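Local atomic coordinates of ornithine cyclodeaminase (Methanococcus maripaludis S2, PDB entry 3C2Q), a protein that catalyses the NAD-dependent conversion of L-ornithine to L-proline with release of ammonia. Residues Gly215-Ala220 with Gly224-Gly229; Tyr232-Ile235 with Pro240-Leu243. All coordinates share one frame; numbering follows the deposited sequence.

Overall arrangement
Ornithine cyclodeaminase illustrates how the final connection of a Rossmann crossover can be accompanied by two short-range contacts in succession. From the N terminus, the chain leaves helix 203-214, forms helix 217-222, and turns back so that the first residues of 224-229 pack against that helix; contact 1 closes this turn. Helix 230-237 follows, and contact 2 closes the next one by bringing 232-235 against 240-243 at the start of edge strand 241-244. The loops lie in series, neither enclosing nor crossing the other, with centres about 11 Å apart. Ile-217 joins them: it meets Leu-226 in contact 1 and packs on Ile-235 and Tyr-241 of contact 2.

Contact 1. Residues Gly215-Ala220 with Gly224-Gly229; sequences GNIKNA and GVLKEG
Ala-220 and Leu-226 meet at the C-terminal end of helix 217-222, which finishes in a Schellman motif with Gly-224, at positive phi, reversing the chain. The case illustrates how such an ending joins a backbone bond to an apolar contact. Ala-220 has the most surface buried, and it works with both its carbonyl and its methyl. Leu-226 N donates to Ala-220 O at 2.9 Å in a nearly straight bond (173°), but the donor stands above the carbonyl plane, well off the lone-pair directions. Ser-223 OG adds a weak hydrogen bond to the same oxygen.

The methyl of Ala-220 lies alongside the base of the leucine, with Ala-220 CB 4.1 Å from Leu-226 CB. Val-225 comes in at the more exposed margin and supplies the apolar pairing with Ala-220 that is usual around a Schellman turn, Val-225 CB lying 4.4 Å from Ala-220 CB. With CG anti to the backbone N (chi1 -175°), Leu-226 extends past Ala-220 to reach Ile-217, one helical turn earlier. Ile-178 of helix 171-183 touches both Leu-226 and Ile-217, while Ile-211 of helix 203-214 packs on Ala-220 and Ile-217; the small helix is thereby seated among its larger neighbours.

At its other end Asn-216 is the N-cap: its OD1 accepts from Asn-219 N at 2.7 Å. Back across the contact, the two branched side chains cross obliquely, and the methyl Ile-217 CG2 meets Leu-226 CD2 at 4.0 Å.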
ATOM      1  N   GLY B 215     -39.445   2.885   6.975  1.00 28.29           N
ATOM      2  CA  GLY B 215     -39.612   1.504   7.505  1.00 27.90           C
ATOM      3  C   GLY B 215     -38.648   0.449   6.963  1.00 28.63           C
ATOM      4  O   GLY B 215     -38.367  -0.546   7.623  1.00 29.15           O
ATOM      5  N   ASN B 216     -38.186   0.651   5.730  1.00 28.61           N
ATOM      6  CA  ASN B 216     -37.195  -0.182   5.060  1.00 27.99           C
ATOM      7  C   ASN B 216     -36.958   0.453   3.701  1.00 27.75           C
ATOM      8  O   ASN B 216     -37.601   1.476   3.374  1.00 26.78           O
ATOM      9  CB  ASN B 216     -37.591  -1.674   4.970  1.00 28.34           C
ATOM     10  CG  ASN B 216     -38.993  -1.906   4.345  1.00 30.49           C
ATOM     11  OD1 ASN B 216     -39.363  -1.301   3.343  1.00 29.05           O
ATOM     12  ND2 ASN B 216     -39.745  -2.817   4.938  1.00 30.09           N
ATOM     13  N   ILE B 217     -36.007  -0.095   2.937  1.00 26.19           N
ATOM     14  CA  ILE B 217     -35.715   0.430   1.597  1.00 25.74           C
ATOM     15  C   ILE B 217     -36.915   0.307   0.635  1.00 26.99           C
ATOM     16  O   ILE B 217     -37.280   1.291  -0.040  1.00 26.77           O
ATOM     17  CB  ILE B 217     -34.458  -0.230   0.987  1.00 25.19           C
ATOM     18  CG1 ILE B 217     -33.219   0.216   1.787  1.00 23.38           C
ATOM     19  CG2 ILE B 217     -34.327   0.109  -0.518  1.00 23.45           C
ATOM     20  CD1 ILE B 217     -31.984  -0.559   1.427  1.00 24.81           C
ATOM     21  N   LYS B 218     -37.512  -0.883   0.585  1.00 26.84           N
ATOM     22  CA  LYS B 218     -38.693  -1.126  -0.264  1.00 28.27           C
ATOM     23  C   LYS B 218     -39.809  -0.095  -0.056  1.00 27.67           C
ATOM     24  O   LYS B 218     -40.342   0.438  -1.028  1.00 28.00           O
ATOM     25  CB  LYS B 218     -39.206  -2.545  -0.074  1.00 28.50           C
ATOM     26  CG  LYS B 218     -40.427  -2.903  -0.958  1.00 32.59           C
ATOM     27  CD  LYS B 218     -40.700  -4.391  -0.887  1.00 39.44           C
ATOM     28  CE  LYS B 218     -41.739  -4.838  -1.910  1.00 45.00           C
ATOM     29  NZ  LYS B 218     -41.817  -6.349  -1.984  1.00 48.30           N
ATOM     30  N   ASN B 219     -40.133   0.204   1.200  1.00 28.19           N
ATOM     31  CA  ASN B 219     -41.147   1.222   1.525  1.00 28.57           C
ATOM     32  C   ASN B 219     -40.772   2.603   1.026  1.00 28.84           C
ATOM     33  O   ASN B 219     -41.633   3.363   0.559  1.00 28.77           O
ATOM     34  CB  ASN B 219     -41.374   1.320   3.031  1.00 28.36           C
ATOM     35  CG  ASN B 219     -42.140   0.136   3.590  1.00 27.98           C
ATOM     36  OD1 ASN B 219     -42.552  -0.742   2.853  1.00 27.64           O
ATOM     37  ND2 ASN B 219     -42.308   0.109   4.910  1.00 26.52           N
ATOM     38  N   ALA B 220     -39.494   2.965   1.185  1.00 28.16           N
ATOM     39  CA  ALA B 220     -38.977   4.237   0.668  1.00 27.70           C
ATOM     40  C   ALA B 220     -39.065   4.352  -0.855  1.00 27.87           C
ATOM     41  O   ALA B 220     -39.241   5.438  -1.381  1.00 28.19           O
ATOM     42  CB  ALA B 220     -37.490   4.454   1.127  1.00 27.71           C
ATOM     43  N   GLY B 224     -41.995   6.881  -3.079  1.00 34.65           N
ATOM     44  CA  GLY B 224     -41.356   7.906  -3.903  1.00 33.17           C
ATOM     45  C   GLY B 224     -40.235   8.692  -3.233  1.00 32.65           C
ATOM     46  O   GLY B 224     -39.706   9.637  -3.817  1.00 32.44           O
ATOM     47  N   VAL B 225     -39.865   8.313  -2.010  1.00 31.60           N
ATOM     48  CA  VAL B 225     -38.738   8.949  -1.307  1.00 30.98           C
ATOM     49  C   VAL B 225     -37.398   8.625  -2.022  1.00 29.75           C
ATOM     50  O   VAL B 225     -36.611   9.522  -2.342  1.00 30.23           O
ATOM     51  CB  VAL B 225     -38.711   8.528   0.180  1.00 30.95           C
ATOM     52  CG1 VAL B 225     -37.403   8.914   0.846  1.00 30.50           C
ATOM     53  CG2 VAL B 225     -39.933   9.163   0.932  1.00 33.54           C
ATOM     54  N   LEU B 226     -37.199   7.346  -2.318  1.00 28.46           N
ATOM     55  CA  LEU B 226     -35.984   6.862  -2.988  1.00 26.93           C
ATOM     56  C   LEU B 226     -36.291   6.574  -4.440  1.00 26.63           C
ATOM     57  O   LEU B 226     -37.083   5.675  -4.740  1.00 27.26           O
ATOM     58  CB  LEU B 226     -35.467   5.613  -2.281  1.00 26.48           C
ATOM     59  CG  LEU B 226     -34.140   5.029  -2.778  1.00 25.70           C
ATOM     60  CD1 LEU B 226     -33.043   6.100  -2.634  1.00 20.65           C
ATOM     61  CD2 LEU B 226     -33.806   3.752  -2.011  1.00 24.97           C
ATOM     62  N   LYS B 227     -35.648   7.331  -5.328  1.00 26.29           N
ATOM     63  CA  LYS B 227     -35.999   7.406  -6.755  1.00 26.87           C
ATOM     64  C   LYS B 227     -34.900   6.958  -7.717  1.00 25.74           C
ATOM     65  O   LYS B 227     -35.093   6.964  -8.943  1.00 24.35           O
ATOM     66  CB  LYS B 227     -36.334   8.867  -7.113  1.00 27.25           C
ATOM     67  CG  LYS B 227     -37.625   9.400  -6.486  1.00 31.18           C
ATOM     68  CD  LYS B 227     -37.910  10.876  -6.903  1.00 30.89           C
ATOM     69  CE  LYS B 227     -37.290  11.885  -5.910  1.00 38.51           C
ATOM     70  NZ  LYS B 227     -38.095  13.165  -5.725  1.00 39.14           N
ATOM     71  N   GLU B 228     -33.720   6.620  -7.185  1.00 23.93           N
ATOM     72  CA  GLU B 228     -32.592   6.283  -8.058  1.00 23.21           C
ATOM     73  C   GLU B 228     -31.511   5.588  -7.224  1.00 21.67           C
ATOM     74  O   GLU B 228     -31.543   5.657  -5.979  1.00 20.42           O
ATOM     75  CB  GLU B 228     -31.996   7.547  -8.728  1.00 23.68           C
ATOM     76  CG  GLU B 228     -31.275   8.449  -7.733  1.00 22.11           C
ATOM     77  CD  GLU B 228     -30.716   9.760  -8.317  1.00 27.49           C
ATOM     78  OE1 GLU B 228     -31.480  10.533  -8.919  1.00 32.60           O
ATOM     79  OE2 GLU B 228     -29.507  10.047  -8.136  1.00 28.43           O
ATOM     80  N   GLY B 229     -30.563   4.933  -7.904  1.00 21.70           N
ATOM     81  CA  GLY B 229     -29.381   4.385  -7.225  1.00 19.89           C
ATOM     82  C   GLY B 229     -29.403   2.862  -7.214  1.00 21.12           C
ATOM     83  O   GLY B 229     -30.281   2.198  -7.803  1.00 20.47           O
TER

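Contact 2. Residues Tyr232-Ile235 with Pro240-Leu243; sequences YQCI and PYVL
The ring of Tyr-241 is the flat group that meets helix 230-237, and two neighbouring helix residues reach it from different directions. Ile-235 CD1 sits at the ring edge, close to the ring plane, 3.8 Å from Tyr-241 OH and 4.0 Å from Tyr-241 CE2. Cys-234 approaches the same flank obliquely, and it is the methylene that touches: Cys-234 CB lies 3.8 Å from Tyr-241 CD2. The pair shows how a helix can rest on an aromatic side chain through apolar contacts at an edge and at a slant, with no hydrogen bond between the two segments.

Torsions explain the fit. The tyrosine takes the position in which CG stands between the backbone N and the carbonyl carbon (chi1 51°), and the ring is carried toward the helix. On Ile-235 the end of the chain is folded back rather than extended (chi2 -50°), bringing CD1 closer to the ring than the direction of its CB alone would suggest.

The phenol oxygen is tied down beyond the contact, by a hydrogen bond to Asp-255 OD1; the other carboxylate oxygen of Asp-255 accepts from Ile-217 N at the start of helix 217-222, whose Ile-217 side chain also packs on the tyrosine. Replacing Tyr-241 by an alanine would probably leave Asp-255 OD1 without this partner and open a gap beside Cys-234 CB and Ile-235 CD1.

Strand 241-244 is the outermost strand of the parallel sheet and pairs with strand 166-170, through backbone bonds from Val-242 to Ile-167 and Ala-169. Helix 230-237 packing against the start of this strand is the last step of a beta-alpha-beta crossover, here elaborated by extra helices, in a Rossmann fold with strand order 3-2-1-4-5-6.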
ATOM      1  N   TYR B 232     -32.358   1.223  -5.023  1.00 21.93           N
ATOM      2  CA  TYR B 232     -33.542   1.458  -5.879  1.00 23.17           C
ATOM      3  C   TYR B 232     -33.641   0.461  -7.041  1.00 23.73           C
ATOM      4  O   TYR B 232     -34.673  -0.192  -7.232  1.00 25.16           O
ATOM      5  CB  TYR B 232     -33.548   2.893  -6.398  1.00 23.19           C
ATOM      6  CG  TYR B 232     -34.619   3.177  -7.444  1.00 24.29           C
ATOM      7  CD1 TYR B 232     -35.908   3.580  -7.064  1.00 23.73           C
ATOM      8  CD2 TYR B 232     -34.340   3.047  -8.809  1.00 22.74           C
ATOM      9  CE1 TYR B 232     -36.898   3.848  -8.039  1.00 24.36           C
ATOM     10  CE2 TYR B 232     -35.327   3.315  -9.795  1.00 23.41           C
ATOM     11  CZ  TYR B 232     -36.599   3.715  -9.386  1.00 25.55           C
ATOM     12  OH  TYR B 232     -37.568   3.969 -10.341  1.00 28.14           O
ATOM     13  N   GLN B 233     -32.574   0.313  -7.812  1.00 23.11           N
ATOM     14  CA  GLN B 233     -32.605  -0.635  -8.895  1.00 22.97           C
ATOM     15  C   GLN B 233     -32.796  -2.080  -8.441  1.00 23.06           C
ATOM     16  O   GLN B 233     -33.383  -2.875  -9.188  1.00 22.26           O
ATOM     17  CB  GLN B 233     -31.396  -0.519  -9.809  1.00 22.69           C
ATOM     18  CG  GLN B 233     -31.351   0.807 -10.573  1.00 23.16           C
ATOM     19  CD  GLN B 233     -32.457   0.967 -11.615  1.00 24.16           C
ATOM     20  OE1 GLN B 233     -33.097  -0.007 -12.034  1.00 25.44           O
ATOM     21  NE2 GLN B 233     -32.680   2.214 -12.033  1.00 23.55           N
ATOM     22  N   CYS B 234     -32.289  -2.424  -7.260  1.00 22.33           N
ATOM     23  CA  CYS B 234     -32.517  -3.777  -6.726  1.00 23.25           C
ATOM     24  C   CYS B 234     -34.013  -3.985  -6.447  1.00 24.08           C
ATOM     25  O   CYS B 234     -34.565  -5.037  -6.785  1.00 24.24           O
ATOM     26  CB  CYS B 234     -31.705  -4.033  -5.446  1.00 22.52           C
ATOM     27  SG  CYS B 234     -29.920  -4.261  -5.776  1.00 24.66           S
ATOM     28  N   ILE B 235     -34.638  -3.005  -5.798  1.00 25.84           N
ATOM     29  CA  ILE B 235     -36.087  -3.059  -5.559  1.00 27.37           C
ATOM     30  C   ILE B 235     -36.845  -3.217  -6.883  1.00 28.61           C
ATOM     31  O   ILE B 235     -37.663  -4.141  -7.033  1.00 28.70           O
ATOM     32  CB  ILE B 235     -36.590  -1.827  -4.767  1.00 27.39           C
ATOM     33  CG1 ILE B 235     -35.962  -1.801  -3.350  1.00 26.91           C
ATOM     34  CG2 ILE B 235     -38.158  -1.771  -4.716  1.00 26.69           C
ATOM     35  CD1 ILE B 235     -36.087  -3.154  -2.547  1.00 25.78           C
ATOM     36  N   PRO B 240     -32.156  -9.598  -5.151  1.00 27.02           N
ATOM     37  CA  PRO B 240     -31.999  -9.760  -3.715  1.00 27.05           C
ATOM     38  C   PRO B 240     -30.671  -9.159  -3.237  1.00 26.51           C
ATOM     39  O   PRO B 240     -29.690  -9.152  -3.982  1.00 26.03           O
ATOM     40  CB  PRO B 240     -31.950 -11.280  -3.537  1.00 26.62           C
ATOM     41  CG  PRO B 240     -31.437 -11.781  -4.795  1.00 28.21           C
ATOM     42  CD  PRO B 240     -32.023 -10.881  -5.864  1.00 27.16           C
ATOM     43  N   TYR B 241     -30.667  -8.644  -2.022  1.00 26.55           N
ATOM     44  CA  TYR B 241     -29.430  -8.165  -1.420  1.00 26.58           C
ATOM     45  C   TYR B 241     -29.365  -8.655   0.005  1.00 26.94           C
ATOM     46  O   TYR B 241     -30.401  -9.010   0.613  1.00 27.35           O
ATOM     47  CB  TYR B 241     -29.305  -6.637  -1.497  1.00 26.44           C
ATOM     48  CG  TYR B 241     -30.515  -5.869  -0.997  1.00 25.98           C
ATOM     49  CD1 TYR B 241     -30.662  -5.575   0.348  1.00 23.85           C
ATOM     50  CD2 TYR B 241     -31.493  -5.404  -1.892  1.00 26.50           C
ATOM     51  CE1 TYR B 241     -31.766  -4.873   0.819  1.00 26.49           C
ATOM     52  CE2 TYR B 241     -32.595  -4.689  -1.437  1.00 26.73           C
ATOM     53  CZ  TYR B 241     -32.730  -4.442  -0.078  1.00 26.84           C
ATOM     54  OH  TYR B 241     -33.805  -3.740   0.392  1.00 26.97           O
ATOM     55  N   VAL B 242     -28.153  -8.696   0.542  1.00 25.11           N
ATOM     56  CA  VAL B 242     -27.967  -9.063   1.918  1.00 24.83           C
ATOM     57  C   VAL B 242     -27.092  -7.971   2.496  1.00 24.33           C
ATOM     58  O   VAL B 242     -25.977  -7.775   2.011  1.00 24.58           O
ATOM     59  CB  VAL B 242     -27.261 -10.452   2.037  1.00 25.46           C
ATOM     60  CG1 VAL B 242     -27.014 -10.814   3.488  1.00 25.39           C
ATOM     61  CG2 VAL B 242     -28.048 -11.557   1.321  1.00 26.04           C
ATOM     62  N   LEU B 243     -27.594  -7.239   3.483  1.00 23.06           N
ATOM     63  CA  LEU B 243     -26.815  -6.210   4.131  1.00 23.07           C
ATOM     64  C   LEU B 243     -26.440  -6.717   5.511  1.00 23.43           C
ATOM     65  O   LEU B 243     -27.316  -6.887   6.383  1.00 23.45           O
ATOM     66  CB  LEU B 243     -27.607  -4.889   4.235  1.00 22.24           C
ATOM     67  CG  LEU B 243     -28.117  -4.263   2.934  1.00 21.53           C
ATOM     68  CD1 LEU B 243     -28.848  -2.951   3.280  1.00 20.47           C
ATOM     69  CD2 LEU B 243     -26.971  -4.043   1.921  1.00 18.30           C
TER